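Local coordinates for imidazolonepropionase (Unidentified, PDB 2OOF), which catalyses the hydrolytic opening of imidazolone-5-propanoate to N-formimidoyl-L-glutamate, the third step of histidine degradation, at residues D212-H217 / K240-Q245; D70-L75 / E139-Y144; E192-E197 / E226-A231; T285-A290 / S315-P320. All blocks are in the same frame, centred on the assembly; numbering follows the deposited sequence.

Contacts 1, 2 and 4 lie in the buried interior of the barrel and meet at one iron(III) ion, to which they supply His242, His72 and Asp317 together with a shared water. Contacts 1 and 2 are strand pairings in which backbone bonds are combined with carboxylates, lysines and imidazoles, and a salt bridge from Lys240 to Glu139 joins them directly. Contact 4 joins a strand end to an irregular loop, through leucine packing and a water bridge. Contact 3 is the outlying one, its centre about 23 Å from that of the chain: two outer helices meet through small apolar groups without a hydrogen bond, and Tyr229 reaches from it to contact 1.

Contact 1 (D212-H217 / K240-Q245); sequences DVFCEH and KGHMDQ. With FE (Fe (III) ion), chain B.
Val213 O accepts the backbone N-H of His242 at 2.6 Å, a nearly straight bond whose donor arrives almost head-on to the carbonyl. Cys215 N answers with a bond to His242 O at 3.1 Å, and the two together flank Phe214, which is the evidence for its parallel pairing with His242. On the face of the sheet shared by Asp212, Phe214 and His242, the imidazole is engaged through both nitrogens. His242 NE2 binds the iron(III) ion at 2.3 Å, while His242 ND1 gives a weak hydrogen bond to Asp212 OD2 at 2.8 Å, bent to 127° at the hydrogen. Asp212 has its CG anti to the backbone N (chi1 -180°), which carries the carboxylate to the ring edge, nearly coplanar with the imidazole (23°). This second-shell carboxylate would be expected to limit rotation of the metal ligand, though the bond is weak. Phe214 presents its edge to the same histidine, with CD1 3.6 Å from His242 CB. Farther along, Gln245 OE1 lies 3.5 Å from Phe214 CE1; this glutamine is likely to contact the substrate. The pairing belongs to the beta-alpha-beta unit of strand 210-215, helix 222-234 and strand 238-243, flanked by strands 168-176 and 262-265, with Thr225 and Tyr229 of the helix packed on Val213 and Met243.

Contact 2 (D70-L75 / E139-Y144); sequences DCHTHL and EIKSGY. With FE (Fe (III) ion), chain B.
Lys141, His74 and Glu139 bury the most surface here, and the lysine joins the other two. Its aliphatic chain runs beneath two imidazoles: Lys141 CE sits 3.5 Å from the centroid of the His72 ring, only 6° off the ring normal, and Lys141 CD lies 3.8 Å from the centroid of the His74 ring, displaced toward its rim. Both are CH-pi contacts over a ring face. The ammonium then turns back to a salt bridge with Glu139 OE2, although the modelled separation is too short for its exact value to be trusted. Glu139 has CG anti to the backbone N (chi1 179°), and a bend at the next bond brings Glu139 OE1 to Thr73 N at 3.1 Å, nearly in line with its own C-O bond. Glu139 O takes Thr73 OG1 at 2.7 Å and, weakly, the Thr73 N-H. Backbone bonds from Glu139 N to Asp70 O (3.1 Å) and from Lys141 N to Thr73 O (3.0 Å) complete the parallel pairing. An alanine in place of Glu139 takes away the carboxylate that Lys141 and Lys240 share, and would probably leave both ammonium groups without this partner and the Lys141 chain freer to shift under the imidazoles. Tyr144 approaches His74 obliquely, its CE2 3.6 Å from His74 CB with the ring planes 45° apart. His72 NE2 binds iron(III) at 2.3 Å; His72 and His74 form the His-X-His motif at the end of the first barrel strand, characteristic of the metal-dependent amidohydrolase TIM barrel.

Contact 3 (E192-E197 / E226-A231); sequences ETICQE and EQVYLA
Cys195 carries its SG anti to the carbonyl carbon and beside the backbone N (chi1 -56°), and this directs the sulfur at the turn of helix 222-234 that begins with Gln227. There Cys195 SG lies 3.7 Å from Gln227 O and 3.8 Å from Val228 N, van der Waals separations with no hydrogen bond assigned across the helices; Gln227 O already accepts the Ala231 N-H of its own helix. The CB of Cys195 meets Ala231 CB at 3.7 Å. This small pair marks the closest backbone approach, with the CA atoms of Cys195 and Ala231 5.2 Å apart. Val228 has CG1 anti to the backbone N (chi1 -178°), and that methyl touches Ile194 CG2 at a loose 4.4 Å. Gln227 adds a contact at the solvent side, its CB being 4.2 Å from Cys195 SG. The segment axes run nearly parallel, 6° apart, and come within 9.0 Å, which fits the small groups between them. Below them, Val228 rests on Val211 and Val213 of strand 210-215, and Ile199 of helix 187-204 packs on both Val228 and Ala231. Two neighbouring helices running side by side, one before and one after the strand beneath them, form part of the outer helical layer of a TIM barrel, here well away from the metal: the Val228 side chain is about 11 Å from that of the iron ligand His242.

Contact 4 (T285-A290 / S315-P320); sequences TLLPTA and SSDINP. With FE (Fe (III) ion), chain B.
Asp317 has a left-handed backbone conformation (phi 59°, psi 31°), a region glycine enters more readily, and packs its CB against Leu287 CD2 at 3.6 Å. The two side chains cross at about a right angle. With CG anti to the backbone N (chi1 -170°), the carboxylate reaches the metal: Asp317 OD1 binds iron(III) at 2.5 Å. Asp317 OD2 accepts a hydrogen bond at 2.9 Å from the water that also ligates the ion, and lies 3.4 Å from Ala290 CB. Were Leu287 an alanine, a gap would probably open beside Asp317 CB and the carboxylate would be less firmly steered toward the iron. The backbones join through a hydrogen bond of 3.2 Å from Ser315 N to Leu286 O, met almost in line with the carbonyl. A second water accepts from Thr289 N at 2.9 Å, in the first turn of helix 288-293, and donates to Ser315 O at 2.7 Å. Within the loop, Asn319 ND2 bonds back to Asp317 O at 2.8 Å. One oxygen on the metal and the other on its water is an arrangement consistent with an aspartate that positions the hydrolytic water, as in other amidohydrolases.

Contact 1 (D212-H217 / K240-Q245)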
loop_
_atom_site.group_PDB
_atom_site.type_symbol
_atom_site.label_atom_id
_atom_site.label_comp_id
_atom_site.label_asym_id
_atom_site.label_seq_id
_atom_site.Cartn_x
_atom_site.Cartn_y
_atom_site.Cartn_z
ATOM N N ASP A 212 -7.298 -0.297 10.539
ATOM C CA ASP A 212 -7.361 -1.614 9.894
ATOM C C ASP A 212 -7.441 -2.748 10.915
ATOM O O ASP A 212 -7.016 -2.588 12.061
ATOM C CB ASP A 212 -6.121 -1.768 9.008
ATOM C CG ASP A 212 -6.060 -3.095 8.269
ATOM O OD1 ASP A 212 -7.102 -3.749 8.038
ATOM O OD2 ASP A 212 -4.933 -3.471 7.887
ATOM N N VAL A 213 -7.982 -3.888 10.493
ATOM C CA VAL A 213 -8.148 -5.046 11.372
ATOM C C VAL A 213 -7.778 -6.356 10.688
ATOM O O VAL A 213 -7.990 -6.544 9.486
ATOM C CB VAL A 213 -9.636 -5.206 11.837
ATOM C CG1 VAL A 213 -9.781 -6.422 12.733
ATOM C CG2 VAL A 213 -10.110 -3.967 12.571
ATOM N N PHE A 214 -7.223 -7.269 11.472
ATOM C CA PHE A 214 -6.908 -8.581 10.945
ATOM C C PHE A 214 -8.062 -9.484 11.365
ATOM O O PHE A 214 -8.055 -10.073 12.446
ATOM C CB PHE A 214 -5.580 -9.105 11.493
ATOM C CG PHE A 214 -5.234 -10.497 11.008
ATOM C CD1 PHE A 214 -5.411 -10.857 9.662
ATOM C CD2 PHE A 214 -4.712 -11.446 11.888
ATOM C CE1 PHE A 214 -5.066 -12.157 9.201
ATOM C CE2 PHE A 214 -4.363 -12.747 11.439
ATOM C CZ PHE A 214 -4.543 -13.094 10.096
ATOM N N CYS A 215 -9.066 -9.564 10.503
ATOM C CA CYS A 215 -10.239 -10.388 10.758
ATOM C C CYS A 215 -9.954 -11.807 10.298
ATOM O O CYS A 215 -9.969 -12.087 9.101
ATOM C CB CYS A 215 -11.427 -9.826 9.989
ATOM S SG CYS A 215 -12.981 -10.711 10.148
ATOM N N GLU A 216 -9.692 -12.703 11.245
ATOM C CA GLU A 216 -9.396 -14.086 10.899
ATOM C C GLU A 216 -9.561 -14.993 12.119
ATOM O O GLU A 216 -9.616 -14.510 13.251
ATOM C CB GLU A 216 -7.966 -14.178 10.356
ATOM C CG GLU A 216 -7.612 -15.519 9.744
ATOM C CD GLU A 216 -8.451 -15.834 8.525
ATOM O OE1 GLU A 216 -8.274 -15.173 7.475
ATOM O OE2 GLU A 216 -9.298 -16.747 8.625
ATOM N N HIS A 217 -9.648 -16.303 11.889
ATOM C CA HIS A 217 -9.799 -17.251 12.991
ATOM C C HIS A 217 -8.629 -17.126 13.959
ATOM O O HIS A 217 -8.804 -17.252 15.168
ATOM C CB HIS A 217 -9.897 -18.693 12.474
ATOM C CG HIS A 217 -8.738 -19.121 11.626
ATOM N ND1 HIS A 217 -8.571 -18.695 10.325
ATOM C CD2 HIS A 217 -7.689 -19.935 11.893
ATOM C CE1 HIS A 217 -7.470 -19.228 9.827
ATOM N NE2 HIS A 217 -6.915 -19.985 10.759
ATOM N N LYS A 240 -10.495 -0.053 6.872
ATOM C CA LYS A 240 -10.127 -1.062 5.887
ATOM C C LYS A 240 -9.889 -2.360 6.655
ATOM O O LYS A 240 -9.950 -2.367 7.887
ATOM C CB LYS A 240 -8.847 -0.644 5.147
ATOM C CG LYS A 240 -7.597 -0.683 6.017
ATOM C CD LYS A 240 -6.329 -0.341 5.242
ATOM C CE LYS A 240 -6.277 1.124 4.854
ATOM N NZ LYS A 240 -5.019 1.470 4.143
ATOM N N GLY A 241 -9.604 -3.453 5.952
ATOM C CA GLY A 241 -9.381 -4.702 6.662
ATOM C C GLY A 241 -8.586 -5.812 5.999
ATOM O O GLY A 241 -8.510 -5.913 4.776
ATOM N N HIS A 242 -7.974 -6.643 6.840
ATOM C CA HIS A 242 -7.207 -7.802 6.393
ATOM C C HIS A 242 -8.233 -8.932 6.375
ATOM O O HIS A 242 -8.594 -9.436 7.439
ATOM C CB HIS A 242 -6.118 -8.171 7.415
ATOM C CG HIS A 242 -4.782 -7.543 7.160
ATOM N ND1 HIS A 242 -4.557 -6.187 7.265
ATOM C CD2 HIS A 242 -3.586 -8.100 6.853
ATOM C CE1 HIS A 242 -3.278 -5.937 7.038
ATOM N NE2 HIS A 242 -2.668 -7.082 6.786
HETATM N N MSE A 243 -8.721 -9.343 5.210
HETATM C CA MSE A 243 -9.702 -10.418 5.237
HETATM C C MSE A 243 -9.712 -11.495 4.176
HETATM O O MSE A 243 -9.225 -11.321 3.055
HETATM C CB MSE A 243 -11.107 -9.845 5.358
HETATM C CG MSE A 243 -11.508 -9.500 6.786
HETATM SE SE MSE A 243 -11.983 -7.679 6.753
HETATM C CE MSE A 243 -12.150 -7.263 8.629
ATOM N N ASP A 244 -10.302 -12.617 4.576
ATOM C CA ASP A 244 -10.423 -13.803 3.750
ATOM C C ASP A 244 -9.063 -14.319 3.285
ATOM O O ASP A 244 -8.956 -14.969 2.248
ATOM C CB ASP A 244 -11.346 -13.517 2.558
ATOM C CG ASP A 244 -12.743 -13.133 2.999
ATOM O OD1 ASP A 244 -13.208 -13.705 4.009
ATOM O OD2 ASP A 244 -13.377 -12.275 2.350
ATOM N N GLN A 245 -8.025 -14.044 4.068
ATOM C CA GLN A 245 -6.684 -14.506 3.729
ATOM C C GLN A 245 -6.566 -16.019 3.950
ATOM O O GLN A 245 -6.053 -16.751 3.097
ATOM C CB GLN A 245 -5.646 -13.777 4.587
ATOM C CG GLN A 245 -4.218 -14.181 4.293
ATOM C CD GLN A 245 -3.210 -13.443 5.147
ATOM O OE1 GLN A 245 -3.568 -12.753 6.105
ATOM N NE2 GLN A 245 -1.937 -13.592 4.808
HETATM FE FE FE B . -0.627 -7.010 5.736
HETATM O O HOH W 1 -11.360 -13.548 7.209
HETATM O O HOH W 2 -0.486 -9.401 5.700
#

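Contact 2 (D70-L75 / E139-Y144)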
loop_
_atom_site.group_PDB
_atom_site.type_symbol
_atom_site.label_atom_id
_atom_site.label_comp_id
_atom_site.label_asym_id
_atom_site.label_seq_id
_atom_site.Cartn_x
_atom_site.Cartn_y
_atom_site.Cartn_z
ATOM N N ASP A 70 2.065 2.013 -3.212
ATOM C CA ASP A 70 1.802 0.694 -2.672
ATOM C C ASP A 70 1.118 0.880 -1.311
ATOM O O ASP A 70 1.704 1.280 -0.299
ATOM C CB ASP A 70 3.068 -0.189 -2.720
ATOM C CG ASP A 70 3.984 -0.010 -1.556
ATOM O OD1 ASP A 70 4.114 1.143 -1.103
ATOM O OD2 ASP A 70 4.599 -1.028 -1.114
ATOM N N CYS A 71 -0.192 0.651 -1.384
ATOM C CA CYS A 71 -1.172 0.840 -0.324
ATOM C C CYS A 71 -1.310 -0.170 0.794
ATOM O O CYS A 71 -2.336 -0.156 1.482
ATOM C CB CYS A 71 -2.544 0.993 -0.985
ATOM S SG CYS A 71 -2.966 -0.442 -2.054
ATOM N N HIS A 72 -0.316 -1.031 1.002
ATOM C CA HIS A 72 -0.434 -2.033 2.050
ATOM C C HIS A 72 0.915 -2.590 2.528
ATOM O O HIS A 72 1.354 -3.649 2.067
ATOM C CB HIS A 72 -1.325 -3.171 1.537
ATOM C CG HIS A 72 -1.633 -4.217 2.562
ATOM N ND1 HIS A 72 -2.922 -4.533 2.933
ATOM C CD2 HIS A 72 -0.822 -5.016 3.299
ATOM C CE1 HIS A 72 -2.893 -5.478 3.854
ATOM N NE2 HIS A 72 -1.632 -5.789 4.094
ATOM N N THR A 73 1.570 -1.888 3.452
ATOM C CA THR A 73 2.845 -2.369 3.961
ATOM C C THR A 73 2.953 -2.328 5.478
ATOM O O THR A 73 2.200 -1.621 6.155
ATOM C CB THR A 73 4.060 -1.576 3.377
ATOM O OG1 THR A 73 4.269 -0.378 4.135
ATOM C CG2 THR A 73 3.823 -1.208 1.911
ATOM N N HIS A 74 3.877 -3.136 5.995
ATOM C CA HIS A 74 4.206 -3.207 7.420
ATOM C C HIS A 74 5.732 -3.066 7.390
ATOM O O HIS A 74 6.446 -3.844 8.033
ATOM C CB HIS A 74 3.904 -4.575 8.048
ATOM C CG HIS A 74 2.504 -5.063 7.859
ATOM N ND1 HIS A 74 1.998 -5.429 6.626
ATOM C CD2 HIS A 74 1.527 -5.333 8.756
ATOM C CE1 HIS A 74 0.779 -5.906 6.777
ATOM N NE2 HIS A 74 0.467 -5.860 8.063
ATOM N N LEU A 75 6.238 -2.089 6.645
ATOM C CA LEU A 75 7.682 -1.939 6.550
ATOM C C LEU A 75 8.388 -1.427 7.811
ATOM O O LEU A 75 9.616 -1.333 7.842
ATOM C CB LEU A 75 8.045 -1.076 5.332
ATOM C CG LEU A 75 7.710 0.411 5.329
ATOM C CD1 LEU A 75 8.688 1.150 6.232
ATOM C CD2 LEU A 75 7.800 0.954 3.906
ATOM N N GLU A 139 1.777 3.342 2.017
ATOM C CA GLU A 139 0.942 3.248 3.203
ATOM C C GLU A 139 1.700 2.340 4.167
ATOM O O GLU A 139 2.210 1.291 3.766
ATOM C CB GLU A 139 -0.422 2.636 2.860
ATOM C CG GLU A 139 -1.351 2.492 4.062
ATOM C CD GLU A 139 -1.493 1.052 4.548
ATOM O OE1 GLU A 139 -0.550 0.245 4.383
ATOM O OE2 GLU A 139 -2.557 0.736 5.117
ATOM N N ILE A 140 1.789 2.755 5.428
ATOM C CA ILE A 140 2.491 1.977 6.445
ATOM C C ILE A 140 1.564 1.755 7.640
ATOM O O ILE A 140 0.863 2.667 8.068
ATOM C CB ILE A 140 3.769 2.698 6.906
ATOM C CG1 ILE A 140 4.625 3.060 5.689
ATOM C CG2 ILE A 140 4.564 1.792 7.842
ATOM C CD1 ILE A 140 5.864 3.883 6.008
ATOM N N LYS A 141 1.574 0.541 8.176
ATOM C CA LYS A 141 0.709 0.191 9.291
ATOM C C LYS A 141 1.447 0.011 10.626
ATOM O O LYS A 141 2.673 -0.118 10.675
ATOM C CB LYS A 141 -0.026 -1.114 8.968
ATOM C CG LYS A 141 -0.818 -1.147 7.653
ATOM C CD LYS A 141 -0.994 -2.606 7.203
ATOM C CE LYS A 141 -2.025 -2.813 6.077
ATOM N NZ LYS A 141 -2.793 -1.610 5.691
ATOM N N SER A 142 0.686 0.029 11.712
ATOM C CA SER A 142 1.246 -0.213 13.033
ATOM C C SER A 142 0.922 -1.707 13.198
ATOM O O SER A 142 0.905 -2.439 12.206
ATOM C CB SER A 142 0.538 0.657 14.083
ATOM O OG SER A 142 -0.846 0.372 14.172
ATOM N N GLY A 143 0.657 -2.185 14.404
ATOM C CA GLY A 143 0.342 -3.598 14.531
ATOM C C GLY A 143 1.436 -4.526 15.042
ATOM O O GLY A 143 1.209 -5.729 15.147
ATOM N N TYR A 144 2.620 -3.998 15.341
ATOM C CA TYR A 144 3.697 -4.837 15.878
ATOM C C TYR A 144 4.079 -4.343 17.263
ATOM O O TYR A 144 5.121 -4.709 17.802
ATOM C CB TYR A 144 4.941 -4.818 14.985
ATOM C CG TYR A 144 4.756 -5.566 13.689
ATOM C CD1 TYR A 144 4.228 -6.851 13.672
ATOM C CD2 TYR A 144 5.111 -4.995 12.481
ATOM C CE1 TYR A 144 4.052 -7.562 12.466
ATOM C CE2 TYR A 144 4.945 -5.693 11.263
ATOM C CZ TYR A 144 4.413 -6.977 11.265
ATOM O OH TYR A 144 4.238 -7.670 10.079
HETATM FE FE FE B . -0.627 -7.010 5.736
HETATM O O HOH W 2 -0.486 -9.401 5.700
#

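Contact 3 (E192-E197 / E226-A231)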
loop_
_atom_site.group_PDB
_atom_site.type_symbol
_atom_site.label_atom_id
_atom_site.label_comp_id
_atom_site.label_asym_id
_atom_site.label_seq_id
_atom_site.Cartn_x
_atom_site.Cartn_y
_atom_site.Cartn_z
ATOM N N GLU A 192 -11.514 -3.261 23.728
ATOM C CA GLU A 192 -11.989 -2.037 24.362
ATOM C C GLU A 192 -10.866 -1.019 24.503
ATOM O O GLU A 192 -11.096 0.182 24.348
ATOM C CB GLU A 192 -12.586 -2.330 25.738
ATOM C CG GLU A 192 -13.726 -3.332 25.734
ATOM C CD GLU A 192 -14.501 -3.314 27.039
ATOM O OE1 GLU A 192 -13.898 -2.967 28.080
ATOM O OE2 GLU A 192 -15.707 -3.653 27.026
ATOM N N THR A 193 -9.662 -1.498 24.809
ATOM C CA THR A 193 -8.502 -0.620 24.942
ATOM C C THR A 193 -8.319 0.075 23.606
ATOM O O THR A 193 -8.008 1.262 23.540
ATOM C CB THR A 193 -7.203 -1.409 25.236
ATOM O OG1 THR A 193 -7.349 -2.135 26.458
ATOM C CG2 THR A 193 -6.010 -0.463 25.358
ATOM N N ILE A 194 -8.516 -0.681 22.534
ATOM C CA ILE A 194 -8.365 -0.127 21.198
ATOM C C ILE A 194 -9.392 0.962 20.973
ATOM O O ILE A 194 -9.058 2.090 20.602
ATOM C CB ILE A 194 -8.564 -1.205 20.101
ATOM C CG1 ILE A 194 -7.563 -2.333 20.317
ATOM C CG2 ILE A 194 -8.419 -0.582 18.704
ATOM C CD1 ILE A 194 -6.152 -1.881 20.320
ATOM N N CYS A 195 -10.646 0.617 21.221
ATOM C CA CYS A 195 -11.736 1.545 21.006
ATOM C C CYS A 195 -11.771 2.763 21.917
ATOM O O CYS A 195 -12.092 3.860 21.467
ATOM C CB CYS A 195 -13.069 0.797 21.103
ATOM S SG CYS A 195 -13.200 -0.614 19.949
ATOM N N GLN A 196 -11.427 2.590 23.186
ATOM C CA GLN A 196 -11.500 3.709 24.121
ATOM C C GLN A 196 -10.197 4.438 24.427
ATOM O O GLN A 196 -10.229 5.534 24.985
ATOM C CB GLN A 196 -12.134 3.238 25.435
ATOM C CG GLN A 196 -13.365 2.376 25.218
ATOM C CD GLN A 196 -14.013 1.930 26.507
ATOM O OE1 GLN A 196 -13.333 1.654 27.496
ATOM N NE2 GLN A 196 -15.336 1.837 26.500
ATOM N N GLU A 197 -9.056 3.861 24.058
ATOM C CA GLU A 197 -7.800 4.528 24.365
ATOM C C GLU A 197 -6.861 4.732 23.186
ATOM O O GLU A 197 -6.430 5.848 22.915
ATOM C CB GLU A 197 -7.068 3.762 25.473
ATOM C CG GLU A 197 -8.007 3.118 26.484
ATOM C CD GLU A 197 -7.292 2.568 27.707
ATOM O OE1 GLU A 197 -6.132 2.140 27.589
ATOM O OE2 GLU A 197 -7.905 2.550 28.789
ATOM N N GLU A 226 -16.161 -5.407 14.127
ATOM C CA GLU A 226 -17.194 -4.387 14.058
ATOM C C GLU A 226 -17.020 -3.340 15.142
ATOM O O GLU A 226 -17.309 -2.163 14.922
ATOM C CB GLU A 226 -18.578 -5.018 14.164
ATOM C CG GLU A 226 -19.697 -4.004 14.258
ATOM C CD GLU A 226 -21.050 -4.651 14.148
ATOM O OE1 GLU A 226 -21.281 -5.647 14.867
ATOM O OE2 GLU A 226 -21.875 -4.165 13.346
ATOM N N GLN A 227 -16.552 -3.772 16.313
ATOM C CA GLN A 227 -16.318 -2.864 17.441
ATOM C C GLN A 227 -15.352 -1.738 17.060
ATOM O O GLN A 227 -15.654 -0.548 17.216
ATOM C CB GLN A 227 -15.742 -3.638 18.629
ATOM C CG GLN A 227 -16.751 -4.517 19.348
ATOM C CD GLN A 227 -17.965 -3.732 19.807
ATOM O OE1 GLN A 227 -18.881 -3.469 19.029
ATOM N NE2 GLN A 227 -17.968 -3.340 21.075
ATOM N N VAL A 228 -14.188 -2.134 16.556
ATOM C CA VAL A 228 -13.167 -1.188 16.139
ATOM C C VAL A 228 -13.738 -0.196 15.142
ATOM O O VAL A 228 -13.694 1.008 15.360
ATOM C CB VAL A 228 -11.978 -1.921 15.494
ATOM C CG1 VAL A 228 -10.893 -0.925 15.102
ATOM C CG2 VAL A 228 -11.436 -2.966 16.463
ATOM N N TYR A 229 -14.292 -0.708 14.051
ATOM C CA TYR A 229 -14.852 0.156 13.021
ATOM C C TYR A 229 -15.786 1.210 13.582
ATOM O O TYR A 229 -15.828 2.339 13.094
ATOM C CB TYR A 229 -15.603 -0.668 11.987
ATOM C CG TYR A 229 -14.704 -1.503 11.099
ATOM C CD1 TYR A 229 -13.317 -1.467 11.231
ATOM C CD2 TYR A 229 -15.242 -2.326 10.128
ATOM C CE1 TYR A 229 -12.478 -2.238 10.407
ATOM C CE2 TYR A 229 -14.418 -3.106 9.292
ATOM C CZ TYR A 229 -13.040 -3.059 9.435
ATOM O OH TYR A 229 -12.223 -3.819 8.615
ATOM N N LEU A 230 -16.545 0.836 14.603
ATOM C CA LEU A 230 -17.471 1.767 15.222
ATOM C C LEU A 230 -16.704 2.899 15.880
ATOM O O LEU A 230 -17.084 4.069 15.772
ATOM C CB LEU A 230 -18.300 1.041 16.270
ATOM C CG LEU A 230 -19.172 -0.069 15.710
ATOM C CD1 LEU A 230 -19.453 -1.069 16.799
ATOM C CD2 LEU A 230 -20.452 0.525 15.140
ATOM N N ALA A 231 -15.620 2.543 16.564
ATOM C CA ALA A 231 -14.796 3.525 17.255
ATOM C C ALA A 231 -14.104 4.451 16.262
ATOM O O ALA A 231 -14.075 5.666 16.460
ATOM C CB ALA A 231 -13.761 2.816 18.133
#

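Contact 4 (T285-A290 / S315-P320)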
loop_
_atom_site.group_PDB
_atom_site.type_symbol
_atom_site.label_atom_id
_atom_site.label_comp_id
_atom_site.label_asym_id
_atom_site.label_seq_id
_atom_site.Cartn_x
_atom_site.Cartn_y
_atom_site.Cartn_z
ATOM N N THR A 285 -7.665 -5.317 -2.615
ATOM C CA THR A 285 -6.201 -5.291 -2.714
ATOM C C THR A 285 -5.582 -6.685 -2.724
ATOM O O THR A 285 -5.715 -7.452 -1.770
ATOM C CB THR A 285 -5.582 -4.480 -1.542
ATOM O OG1 THR A 285 -6.160 -3.169 -1.533
ATOM C CG2 THR A 285 -4.053 -4.366 -1.680
ATOM N N LEU A 286 -4.901 -7.002 -3.815
ATOM C CA LEU A 286 -4.253 -8.291 -3.972
ATOM C C LEU A 286 -2.840 -8.198 -3.426
ATOM O O LEU A 286 -2.127 -7.218 -3.668
ATOM C CB LEU A 286 -4.242 -8.687 -5.452
ATOM C CG LEU A 286 -5.633 -8.729 -6.119
ATOM C CD1 LEU A 286 -5.467 -9.065 -7.585
ATOM C CD2 LEU A 286 -6.535 -9.757 -5.435
ATOM N N LEU A 287 -2.452 -9.213 -2.664
ATOM C CA LEU A 287 -1.123 -9.269 -2.063
ATOM C C LEU A 287 -0.462 -10.586 -2.488
ATOM O O LEU A 287 -0.308 -11.514 -1.694
ATOM C CB LEU A 287 -1.256 -9.167 -0.535
ATOM C CG LEU A 287 -1.908 -7.842 -0.094
ATOM C CD1 LEU A 287 -2.190 -7.864 1.389
ATOM C CD2 LEU A 287 -1.006 -6.665 -0.455
ATOM N N PRO A 288 -0.046 -10.666 -3.760
ATOM C CA PRO A 288 0.592 -11.854 -4.332
ATOM C C PRO A 288 1.873 -12.371 -3.661
ATOM O O PRO A 288 2.071 -13.581 -3.569
ATOM C CB PRO A 288 0.812 -11.453 -5.789
ATOM C CG PRO A 288 1.076 -9.987 -5.686
ATOM C CD PRO A 288 0.001 -9.539 -4.707
ATOM N N THR A 289 2.732 -11.469 -3.196
ATOM C CA THR A 289 3.982 -11.875 -2.554
ATOM C C THR A 289 3.748 -12.678 -1.280
ATOM O O THR A 289 4.523 -13.583 -0.954
ATOM C CB THR A 289 4.862 -10.653 -2.215
ATOM O OG1 THR A 289 4.993 -9.833 -3.382
ATOM C CG2 THR A 289 6.255 -11.100 -1.780
ATOM N N ALA A 290 2.680 -12.357 -0.559
ATOM C CA ALA A 290 2.367 -13.080 0.663
ATOM C C ALA A 290 1.881 -14.472 0.267
ATOM O O ALA A 290 2.231 -15.483 0.889
ATOM C CB ALA A 290 1.285 -12.348 1.443
ATOM N N SER A 315 -0.279 -4.679 -4.152
ATOM C CA SER A 315 0.672 -4.149 -3.198
ATOM C C SER A 315 1.639 -5.232 -2.727
ATOM O O SER A 315 1.357 -6.425 -2.841
ATOM C CB SER A 315 -0.075 -3.552 -2.000
ATOM O OG SER A 315 0.827 -3.111 -0.997
ATOM N N SER A 316 2.770 -4.789 -2.185
ATOM C CA SER A 316 3.837 -5.660 -1.696
ATOM C C SER A 316 3.575 -6.396 -0.381
ATOM O O SER A 316 4.060 -7.505 -0.200
ATOM C CB SER A 316 5.131 -4.852 -1.538
ATOM O OG SER A 316 4.984 -3.857 -0.535
ATOM N N ASP A 317 2.819 -5.786 0.526
ATOM C CA ASP A 317 2.533 -6.380 1.831
ATOM C C ASP A 317 3.833 -6.638 2.599
ATOM O O ASP A 317 3.934 -7.582 3.385
ATOM C CB ASP A 317 1.741 -7.689 1.690
ATOM C CG ASP A 317 1.225 -8.201 3.034
ATOM O OD1 ASP A 317 0.977 -7.353 3.913
ATOM O OD2 ASP A 317 1.062 -9.429 3.221
ATOM N N ILE A 318 4.830 -5.788 2.357
ATOM C CA ILE A 318 6.117 -5.915 3.025
ATOM C C ILE A 318 5.887 -6.136 4.506
ATOM O O ILE A 318 5.260 -5.314 5.169
ATOM C CB ILE A 318 6.979 -4.628 2.888
ATOM C CG1 ILE A 318 7.267 -4.330 1.419
ATOM C CG2 ILE A 318 8.296 -4.794 3.659
ATOM C CD1 ILE A 318 7.861 -2.965 1.194
ATOM N N ASN A 319 6.377 -7.255 5.018
ATOM C CA ASN A 319 6.252 -7.546 6.438
ATOM C C ASN A 319 7.181 -8.703 6.806
ATOM O O ASN A 319 7.380 -9.636 6.017
ATOM C CB ASN A 319 4.792 -7.831 6.802
ATOM C CG ASN A 319 4.389 -9.245 6.535
ATOM O OD1 ASN A 319 4.758 -10.153 7.280
ATOM N ND2 ASN A 319 3.625 -9.449 5.468
ATOM N N PRO A 320 7.757 -8.650 8.018
ATOM C CA PRO A 320 8.697 -9.620 8.590
ATOM C C PRO A 320 8.379 -11.112 8.551
ATOM O O PRO A 320 9.286 -11.918 8.393
ATOM C CB PRO A 320 8.911 -9.098 10.016
ATOM C CG PRO A 320 7.621 -8.474 10.344
ATOM C CD PRO A 320 7.276 -7.729 9.061
HETATM FE FE FE B . -0.627 -7.010 5.736
HETATM O O HOH W 3 2.126 -8.890 -1.967
HETATM O O HOH W 2 -0.486 -9.401 5.700
#